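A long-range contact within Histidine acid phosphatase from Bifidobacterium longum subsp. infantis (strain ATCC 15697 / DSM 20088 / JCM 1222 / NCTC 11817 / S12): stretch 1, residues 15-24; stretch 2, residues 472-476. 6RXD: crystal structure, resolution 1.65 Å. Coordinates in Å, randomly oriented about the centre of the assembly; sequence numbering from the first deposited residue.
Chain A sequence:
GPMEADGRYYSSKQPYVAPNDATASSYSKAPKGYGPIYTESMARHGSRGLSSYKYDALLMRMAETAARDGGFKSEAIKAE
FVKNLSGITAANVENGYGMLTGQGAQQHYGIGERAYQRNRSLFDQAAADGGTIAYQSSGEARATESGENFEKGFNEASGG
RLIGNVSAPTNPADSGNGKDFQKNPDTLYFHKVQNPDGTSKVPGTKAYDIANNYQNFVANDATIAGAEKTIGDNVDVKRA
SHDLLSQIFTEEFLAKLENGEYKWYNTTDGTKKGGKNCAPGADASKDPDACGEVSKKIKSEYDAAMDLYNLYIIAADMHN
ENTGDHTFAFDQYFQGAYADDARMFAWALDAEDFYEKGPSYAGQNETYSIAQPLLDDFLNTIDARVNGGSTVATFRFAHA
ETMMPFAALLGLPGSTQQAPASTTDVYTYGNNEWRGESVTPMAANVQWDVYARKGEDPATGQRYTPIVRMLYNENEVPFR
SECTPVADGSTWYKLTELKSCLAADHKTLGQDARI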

ATOM      1  N   PRO A  15      -6.477   6.771  -3.134  1.00 10.22           N
ATOM      2  CA  PRO A  15      -7.316   5.644  -3.557  1.00  9.39           C
ATOM      3  C   PRO A  15      -6.882   5.071  -4.914  1.00 11.16           C
ATOM      4  O   PRO A  15      -6.454   5.809  -5.815  1.00 13.79           O
ATOM      5  CB  PRO A  15      -8.707   6.276  -3.665  1.00 11.60           C
ATOM      6  CG  PRO A  15      -8.663   7.414  -2.652  1.00 10.23           C
ATOM      7  CD  PRO A  15      -7.272   7.971  -2.820  1.00 11.54           C
ATOM      8  N   TYR A  16      -6.978   3.753  -5.053  1.00 11.76           N
ATOM      9  CA  TYR A  16      -6.612   3.104  -6.306  1.00 11.04           C
ATOM     10  C   TYR A  16      -7.347   3.720  -7.478  1.00 11.86           C
ATOM     11  O   TYR A  16      -8.554   3.978  -7.400  1.00 13.10           O
ATOM     12  CB  TYR A  16      -6.968   1.623  -6.239  1.00  8.97           C
ATOM     13  CG  TYR A  16      -6.387   0.817  -7.371  1.00  9.90           C
ATOM     14  CD1 TYR A  16      -5.022   0.626  -7.468  1.00 10.30           C
ATOM     15  CD2 TYR A  16      -7.208   0.233  -8.329  1.00 13.22           C
ATOM     16  CE1 TYR A  16      -4.471  -0.133  -8.501  1.00 12.22           C
ATOM     17  CE2 TYR A  16      -6.679  -0.528  -9.357  1.00 14.39           C
ATOM     18  CZ  TYR A  16      -5.312  -0.708  -9.439  1.00 13.77           C
ATOM     19  OH  TYR A  16      -4.792  -1.466 -10.469  1.00 13.11           O
ATOM     20  N   VAL A  17      -6.615   3.950  -8.564  1.00 14.24           N
ATOM     21  CA  VAL A  17      -7.210   4.456  -9.795  1.00 12.59           C
ATOM     22  C   VAL A  17      -7.358   3.291 -10.767  1.00 13.52           C
ATOM     23  O   VAL A  17      -6.379   2.833 -11.345  1.00 16.14           O
ATOM     24  CB  VAL A  17      -6.356   5.563 -10.415  1.00 19.73           C
ATOM     25  CG1 VAL A  17      -7.018   6.080 -11.693  1.00 18.20           C
ATOM     26  CG2 VAL A  17      -6.168   6.699  -9.422  1.00 20.59           C
ATOM     27  N   ALA A  18      -8.583   2.799 -10.923  1.00 16.11           N
ATOM     28  CA  ALA A  18      -8.841   1.663 -11.814  1.00 14.87           C
ATOM     29  C   ALA A  18      -8.638   2.085 -13.268  1.00 22.34           C
ATOM     30  O   ALA A  18      -8.864   3.245 -13.617  1.00 19.24           O
ATOM     31  CB  ALA A  18     -10.248   1.137 -11.607  1.00 18.47           C
ATOM     32  N   PRO A  19      -8.195   1.149 -14.120  1.00 16.49           N
ATOM     33  CA  PRO A  19      -7.969   1.535 -15.516  1.00 18.13           C
ATOM     34  C   PRO A  19      -9.278   1.859 -16.222  1.00 25.20           C
ATOM     35  O   PRO A  19     -10.304   1.233 -15.948  1.00 25.20           O
ATOM     36  CB  PRO A  19      -7.331   0.279 -16.120  1.00 21.89           C
ATOM     37  CG  PRO A  19      -7.898  -0.860 -15.295  1.00 19.13           C
ATOM     38  CD  PRO A  19      -7.949  -0.290 -13.889  1.00 19.89           C
ATOM     39  N   ASN A  20      -9.254   2.846 -17.111  1.00 25.85           N
ATOM     40  CA  ASN A  20     -10.435   3.118 -17.918  1.00 29.79           C
ATOM     41  C   ASN A  20     -10.582   2.062 -19.003  1.00 28.59           C
ATOM     42  O   ASN A  20      -9.665   1.267 -19.231  1.00 25.56           O
ATOM     43  CB  ASN A  20     -10.405   4.534 -18.506  1.00 28.49           C
ATOM     44  CG  ASN A  20      -9.170   4.807 -19.359  1.00 34.97           C
ATOM     45  OD1 ASN A  20      -8.652   3.923 -20.040  1.00 36.10           O
ATOM     46  ND2 ASN A  20      -8.699   6.049 -19.329  1.00 38.27           N
ATOM     47  N   ASP A  21     -11.728   2.054 -19.674  1.00 25.69           N
ATOM     48  CA  ASP A  21     -11.996   1.049 -20.703  1.00 29.73           C
ATOM     49  C   ASP A  21     -10.963   1.037 -21.833  1.00 25.21           C
ATOM     50  O   ASP A  21     -10.648  -0.016 -22.380  1.00 33.33           O
ATOM     51  CB  ASP A  21     -13.409   1.228 -21.266  1.00 37.21           C
ATOM     52  CG  ASP A  21     -14.478   0.744 -20.310  1.00 48.55           C
ATOM     53  OD1 ASP A  21     -15.617   0.499 -20.767  1.00 54.11           O
ATOM     54  OD2 ASP A  21     -14.178   0.601 -19.104  1.00 48.59           O
ATOM     55  N   ALA A  22     -10.436   2.210 -22.174  1.00 28.83           N
ATOM     56  CA  ALA A  22      -9.413   2.317 -23.209  1.00 32.49           C
ATOM     57  C   ALA A  22      -8.143   1.574 -22.802  1.00 35.67           C
ATOM     58  O   ALA A  22      -7.583   0.795 -23.578  1.00 34.04           O
ATOM     59  CB  ALA A  22      -9.101   3.769 -23.481  1.00 36.97           C
ATOM     60  N   THR A  23      -7.687   1.829 -21.582  1.00 31.17           N
ATOM     61  CA  THR A  23      -6.492   1.169 -21.059  1.00 25.42           C
ATOM     62  C   THR A  23      -6.663  -0.347 -20.999  1.00 21.69           C
ATOM     63  O   THR A  23      -5.816  -1.102 -21.488  1.00 24.12           O
ATOM     64  CB  THR A  23      -6.128   1.704 -19.663  1.00 27.25           C
ATOM     65  OG1 THR A  23      -5.759   3.087 -19.766  1.00 30.27           O
ATOM     66  CG2 THR A  23      -4.961   0.916 -19.076  1.00 22.97           C
ATOM     67  N   ALA A  24      -7.773  -0.795 -20.423  1.00 20.10           N
ATOM     68  CA  ALA A  24      -7.994  -2.222 -20.211  1.00 26.45           C
ATOM     69  C   ALA A  24      -8.179  -2.994 -21.517  1.00 27.37           C
ATOM     70  O   ALA A  24      -7.944  -4.205 -21.564  1.00 31.70           O
ATOM     71  CB  ALA A  24      -9.183  -2.437 -19.283  1.00 33.35           C
ATOM     72  N   TYR A 472       1.677  -2.562 -13.754  1.00 11.34           N
ATOM     73  CA  TYR A 472       1.904  -1.971 -12.438  1.00 11.49           C
ATOM     74  C   TYR A 472       0.734  -1.023 -12.218  1.00 11.37           C
ATOM     75  O   TYR A 472       0.531  -0.077 -12.998  1.00 11.00           O
ATOM     76  CB  TYR A 472       3.217  -1.191 -12.459  1.00  9.67           C
ATOM     77  CG  TYR A 472       3.655  -0.542 -11.155  1.00 13.24           C
ATOM     78  CD1 TYR A 472       3.236  -1.012  -9.913  1.00 11.59           C
ATOM     79  CD2 TYR A 472       4.499   0.559 -11.186  1.00 10.45           C
ATOM     80  CE1 TYR A 472       3.667  -0.395  -8.723  1.00  9.19           C
ATOM     81  CE2 TYR A 472       4.931   1.180 -10.027  1.00 11.65           C
ATOM     82  CZ  TYR A 472       4.521   0.704  -8.801  1.00 13.12           C
ATOM     83  OH  TYR A 472       4.991   1.328  -7.669  1.00 12.04           O
ATOM     84  N   ASN A 473      -0.067  -1.305 -11.196  1.00 10.56           N
ATOM     85  CA  ASN A 473      -1.326  -0.604 -10.983  1.00 10.53           C
ATOM     86  C   ASN A 473      -2.180  -0.595 -12.255  1.00 12.61           C
ATOM     87  O   ASN A 473      -2.855   0.391 -12.584  1.00 13.84           O
ATOM     88  CB  ASN A 473      -1.057   0.801 -10.420  1.00 10.58           C
ATOM     89  CG  ASN A 473      -0.244   0.757  -9.132  1.00 14.86           C
ATOM     90  OD1 ASN A 473      -0.367  -0.189  -8.360  1.00 12.31           O
ATOM     91  ND2 ASN A 473       0.588   1.774  -8.893  1.00 13.81           N
ATOM     92  N   GLU A 474      -2.132  -1.733 -12.947  1.00 10.39           N
ATOM     93  CA  GLU A 474      -2.880  -1.998 -14.173  1.00 15.11           C
ATOM     94  C   GLU A 474      -2.498  -1.137 -15.374  1.00 15.03           C
ATOM     95  O   GLU A 474      -3.220  -1.094 -16.371  1.00 13.97           O
ATOM     96  CB  GLU A 474      -4.390  -2.033 -13.911  1.00 14.66           C
ATOM     97  CG  GLU A 474      -4.819  -3.372 -13.289  1.00 15.48           C
ATOM     98  CD  GLU A 474      -6.276  -3.405 -12.887  1.00 17.97           C
ATOM     99  OE1 GLU A 474      -6.628  -2.699 -11.919  1.00 14.31           O
ATOM    100  OE2 GLU A 474      -7.068  -4.139 -13.528  1.00 16.98           O
ATOM    101  N   ASN A 475      -1.343  -0.479 -15.295  1.00 13.34           N
ATOM    102  CA  ASN A 475      -0.744   0.137 -16.473  1.00 11.92           C
ATOM    103  C   ASN A 475       0.343  -0.784 -16.995  1.00 13.07           C
ATOM    104  O   ASN A 475       1.173  -1.258 -16.223  1.00 12.20           O
ATOM    105  CB  ASN A 475      -0.125   1.490 -16.118  1.00 14.64           C
ATOM    106  CG  ASN A 475      -1.150   2.488 -15.633  1.00 17.09           C
ATOM    107  OD1 ASN A 475      -2.152   2.744 -16.311  1.00 19.13           O
ATOM    108  ND2 ASN A 475      -0.921   3.046 -14.446  1.00 21.88           N
ATOM    109  N   GLU A 476       0.339  -1.049 -18.296  1.00 13.81           N
ATOM    110  CA  GLU A 476       1.407  -1.858 -18.885  1.00 13.66           C
ATOM    111  C   GLU A 476       2.687  -1.048 -18.902  1.00 14.70           C
ATOM    112  O   GLU A 476       2.717   0.092 -19.393  1.00 16.86           O
ATOM    113  CB  GLU A 476       1.028  -2.312 -20.301  1.00 18.40           C
ATOM    114  CG  GLU A 476       2.051  -3.257 -20.950  1.00 18.01           C
ATOM    115  CD  GLU A 476       1.499  -3.917 -22.200  1.00 17.60           C
ATOM    116  OE1 GLU A 476       0.482  -3.411 -22.721  1.00 19.94           O
ATOM    117  OE2 GLU A 476       2.058  -4.944 -22.651  1.00 19.39           O
TER
HETATM  118  O   HOH W   1      -3.695   2.730 -11.195  1.00 19.43           O
HETATM  119  O   HOH W   2      -5.114   1.492 -13.809  1.00 28.11           O

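How does stretch 2 present itself to a segment nearly 450 residues away in the chain? It does so as a tight type I' turn from Tyr472 to Asn475, closed by two backbone hydrogen bonds: Asn475 N to Tyr472 O (3.0 Å) and Tyr472 N to Asn475 O (2.8 Å). The CA-to-CB bond of Tyr472 points away from stretch 1, so the contact falls to the residues that follow.

What does Asn473 offer at the corner of the turn? Its positive phi and psi, 51° and 39°, suit the left-handed turn, a conformation asparagine tolerates better than most residues. Its CB lies 4.0 Å from CE1 of the Tyr16 ring. Its carbonyl cannot bond directly to that of Val17, since both are acceptors and Asn473 O lies 4.5 Å from Val17 O. Two waters sit within hydrogen-bonding distance of both oxygens, water 1 at 2.7 Å from Val17 O and 2.8 Å from Asn473 O, and can supply the protons that neither carbonyl has.

Why is Glu474 the centre of the contact? Its CB points toward stretch 1, and the buried residue gives up 79 Å² to it, the largest share on either stretch. The side chain extends with chi2 at 174° to place OE1 2.6 Å from Tyr16 OH, which donates the one direct hydrogen bond between the stretches. Tyr16, with chi1 in t, brings its hydroxyl to this acceptor at the ring edge. Pro19 packs beside it, its CD 3.4 Å from Glu474 OE1.

What remains for Asn475? It makes a slight contact, 14 Å² covered, its OD1 4.3 Å from Thr23 CG2; the same methyl lies 3.8 Å from Glu474 O. Asn20 caps the helix carrying Thr23, its OD1 accepting from Thr23 N at 2.8 Å. In all, the two stretches bury 272 Å².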